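Local coordinates for putative thiosulfate sulfurtransferase YNJE (Escherichia coli, PDB 2WLR), which catalyses the transfer of sulfur from thiosulfate to cyanide, giving thiocyanate and sulfite, as a periplasmic protein built from rhodanese domains, at residues A[34-38]-A[139-143]. Residues are numbered along the deposited sequence; the frame is centred on the assembly and turned at random.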
ATOM      1  N   TRP A  34      11.369  -5.407   6.932  1.00  5.93           N
ATOM      2  CA  TRP A  34      12.211  -6.398   6.264  1.00  6.27           C
ATOM      3  C   TRP A  34      13.620  -6.294   6.837  1.00  7.88           C
ATOM      4  O   TRP A  34      14.219  -5.241   6.869  1.00  8.68           O
ATOM      5  CB  TRP A  34      12.265  -6.184   4.779  1.00  6.80           C
ATOM      6  CG  TRP A  34      10.997  -6.555   4.114  1.00  7.22           C
ATOM      7  CD1 TRP A  34      10.019  -5.702   3.671  1.00  7.12           C
ATOM      8  CD2 TRP A  34      10.526  -7.878   3.821  1.00  8.50           C
ATOM      9  NE1 TRP A  34       8.996  -6.401   3.162  1.00  6.93           N
ATOM     10  CE2 TRP A  34       9.287  -7.738   3.180  1.00  7.80           C
ATOM     11  CE3 TRP A  34      11.048  -9.162   3.999  1.00  8.61           C
ATOM     12  CZ2 TRP A  34       8.534  -8.828   2.750  1.00  9.11           C
ATOM     13  CZ3 TRP A  34      10.309 -10.231   3.590  1.00  8.40           C
ATOM     14  CH2 TRP A  34       9.083 -10.072   2.925  1.00  9.18           C
ATOM     15  N   PRO A  35      14.175  -7.431   7.300  1.00  7.87           N
ATOM     16  CA  PRO A  35      15.568  -7.355   7.741  1.00  9.18           C
ATOM     17  C   PRO A  35      16.547  -7.174   6.569  1.00  8.91           C
ATOM     18  O   PRO A  35      16.301  -7.650   5.464  1.00  9.53           O
ATOM     19  CB  PRO A  35      15.776  -8.697   8.453  1.00  9.16           C
ATOM     20  CG  PRO A  35      14.447  -9.317   8.607  1.00 11.72           C
ATOM     21  CD  PRO A  35      13.548  -8.726   7.577  1.00  9.02           C
ATOM     22  N   GLN A  36      17.679  -6.548   6.830  1.00  8.56           N
ATOM     23  CA  GLN A  36      18.692  -6.351   5.807  1.00  9.26           C
ATOM     24  C   GLN A  36      19.486  -7.635   5.540  1.00  9.43           C
ATOM     25  O   GLN A  36      20.134  -7.737   4.510  1.00 10.95           O
ATOM     26  CB  GLN A  36      19.610  -5.192   6.182  1.00  9.70           C
ATOM     27  CG  GLN A  36      18.839  -3.845   6.274  1.00 11.06           C
ATOM     28  CD  GLN A  36      19.724  -2.668   6.539  1.00 10.48           C
ATOM     29  OE1 GLN A  36      19.766  -2.141   7.653  1.00 11.79           O
ATOM     30  NE2 GLN A  36      20.410  -2.204   5.491  1.00 11.92           N
ATOM     31  N   THR A  37      19.466  -8.556   6.501  1.00  9.19           N
ATOM     32  CA  THR A  37      20.107  -9.887   6.375  1.00  9.13           C
ATOM     33  C   THR A  37      19.191 -10.858   7.106  1.00  9.10           C
ATOM     34  O   THR A  37      18.384 -10.465   7.942  1.00 10.11           O
ATOM     35  CB  THR A  37      21.464  -9.940   7.089  1.00  9.54           C
ATOM     36  OG1 THR A  37      21.295  -9.563   8.458  1.00 11.80           O
ATOM     37  CG2 THR A  37      22.467  -9.004   6.418  1.00 10.80           C
ATOM     38  N   LEU A  38      19.311 -12.146   6.810  1.00  8.72           N
ATOM     39  CA  LEU A  38      18.466 -13.149   7.458  1.00  9.48           C
ATOM     40  C   LEU A  38      18.582 -13.096   8.976  1.00 10.60           C
ATOM     41  O   LEU A  38      19.706 -13.050   9.500  1.00 11.09           O
ATOM     42  CB  LEU A  38      18.870 -14.544   6.965  1.00  9.60           C
ATOM     43  CG  LEU A  38      18.435 -14.906   5.582  1.00 11.42           C
ATOM     44  CD1 LEU A  38      19.100 -16.197   5.136  1.00 12.99           C
ATOM     45  CD2 LEU A  38      16.897 -14.991   5.453  1.00 13.08           C
ATOM     46  N   GLU A 139      17.343 -18.695   0.457  1.00 15.23           N
ATOM     47  CA  GLU A 139      16.582 -18.510   1.686  1.00 15.16           C
ATOM     48  C   GLU A 139      16.273 -17.030   1.856  1.00 13.98           C
ATOM     49  O   GLU A 139      17.174 -16.201   1.774  1.00 14.46           O
ATOM     50  CB  GLU A 139      17.354 -19.001   2.916  1.00 15.49           C
ATOM     51  CG  GLU A 139      16.528 -19.046   4.177  1.00 18.34           C
ATOM     52  CD  GLU A 139      17.295 -19.533   5.398  1.00 21.21           C
ATOM     53  OE1 GLU A 139      18.387 -20.123   5.261  1.00 23.05           O
ATOM     54  OE2 GLU A 139      16.788 -19.325   6.514  1.00 23.72           O
ATOM     55  N   VAL A 140      15.005 -16.720   2.098  1.00 12.31           N
ATOM     56  CA  VAL A 140      14.549 -15.354   2.364  1.00 11.84           C
ATOM     57  C   VAL A 140      13.691 -15.322   3.590  1.00 11.20           C
ATOM     58  O   VAL A 140      13.094 -16.327   3.992  1.00 12.29           O
ATOM     59  CB  VAL A 140      13.738 -14.795   1.155  1.00 12.00           C
ATOM     60  CG1 VAL A 140      14.565 -14.796  -0.136  1.00 14.34           C
ATOM     61  CG2 VAL A 140      12.436 -15.579   0.976  1.00 12.17           C
ATOM     62  N   THR A 141      13.597 -14.138   4.189  1.00 10.57           N
ATOM     63  CA  THR A 141      12.697 -13.879   5.288  1.00 10.06           C
ATOM     64  C   THR A 141      11.255 -14.108   4.847  1.00 10.12           C
ATOM     65  O   THR A 141      10.900 -13.741   3.716  1.00 10.52           O
ATOM     66  CB  THR A 141      12.837 -12.424   5.766  1.00  9.88           C
ATOM     67  OG1 THR A 141      14.187 -12.175   6.165  1.00 10.04           O
ATOM     68  CG2 THR A 141      11.914 -12.075   6.907  1.00 10.69           C
ATOM     69  N   ALA A 142      10.444 -14.679   5.722  1.00  9.99           N
ATOM     70  CA  ALA A 142       9.002 -14.847   5.467  1.00 10.66           C
ATOM     71  C   ALA A 142       8.766 -15.523   4.126  1.00 12.25           C
ATOM     72  O   ALA A 142       7.948 -15.108   3.309  1.00 11.33           O
ATOM     73  CB  ALA A 142       8.304 -13.495   5.546  1.00 10.82           C
ATOM     74  N   LYS A 143       9.480 -16.616   3.904  1.00 13.33           N
ATOM     75  CA  LYS A 143       9.352 -17.415   2.694  1.00 15.54           C
ATOM     76  C   LYS A 143       7.942 -18.012   2.590  1.00 14.66           C
ATOM     77  O   LYS A 143       7.343 -18.383   3.603  1.00 16.08           O
ATOM     78  CB  LYS A 143      10.395 -18.550   2.715  1.00 16.44           C
ATOM     79  CG  LYS A 143      10.497 -19.335   1.429  1.00 21.02           C
ATOM     80  CD  LYS A 143      11.274 -20.625   1.586  1.00 25.39           C
ATOM     81  CE  LYS A 143      11.506 -21.267   0.208  1.00 26.85           C
ATOM     82  NZ  LYS A 143      12.428 -22.436   0.239  1.00 30.76           N
TER
HETATM   83  O   HOH W   1      16.692 -10.989   4.960  1.00 35.13           O
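Thr141 fits among Trp34, Pro35 and Leu38 where two loops of neighbouring rhodanese domains meet: residues 34-38, between helix 28-32 and strand 49-50 of the first parallel sheet, and residues 139-143, which lead into strand 148-154 of the second. No direct hydrogen bond joins the two segments, so shape and apolar surface carry the contact. The side chains of Trp34 and Thr141 run antiparallel, each passing alongside the other, with CZ3 4.0 Å from Thr141 CB. The indole presents its benzo edge, and Thr141 O lies near the ring plane, 3.6 Å from CZ3; this carbonyl accepts a hydrogen bond from Trp130 NE1. Ala142 CB approaches CZ3 obliquely, at 4.3 Å. A large, flat residue with one N-H can fill the space between the loops while its buried NE1 is satisfied by Leu125 O. An alanine in place of Trp34 would probably open a gap beside Thr141 and Ala142 and leave Leu125 O without its indole donor. Pro35 and Thr141 instead point their side chains at each other. With chi1 at -58°, OG1 stands beside the backbone N and CG2 opposite it, and both branches meet the pyrrolidine, whose CD sits 3.8 Å from CG2; a beta-branched residue can thus offer an apolar and a polar group at once. Farther along, Leu38 CD2 packs on Thr141 N, 3.6 Å away, whereas CD1 lies against the extended stem and carboxylate carbon of Glu139, the side chains crossing at a slant. A water links the loops, 3.0 Å from Thr141 OG1 and weakly hydrogen-bonded, at 3.4 Å, to Pro35 O.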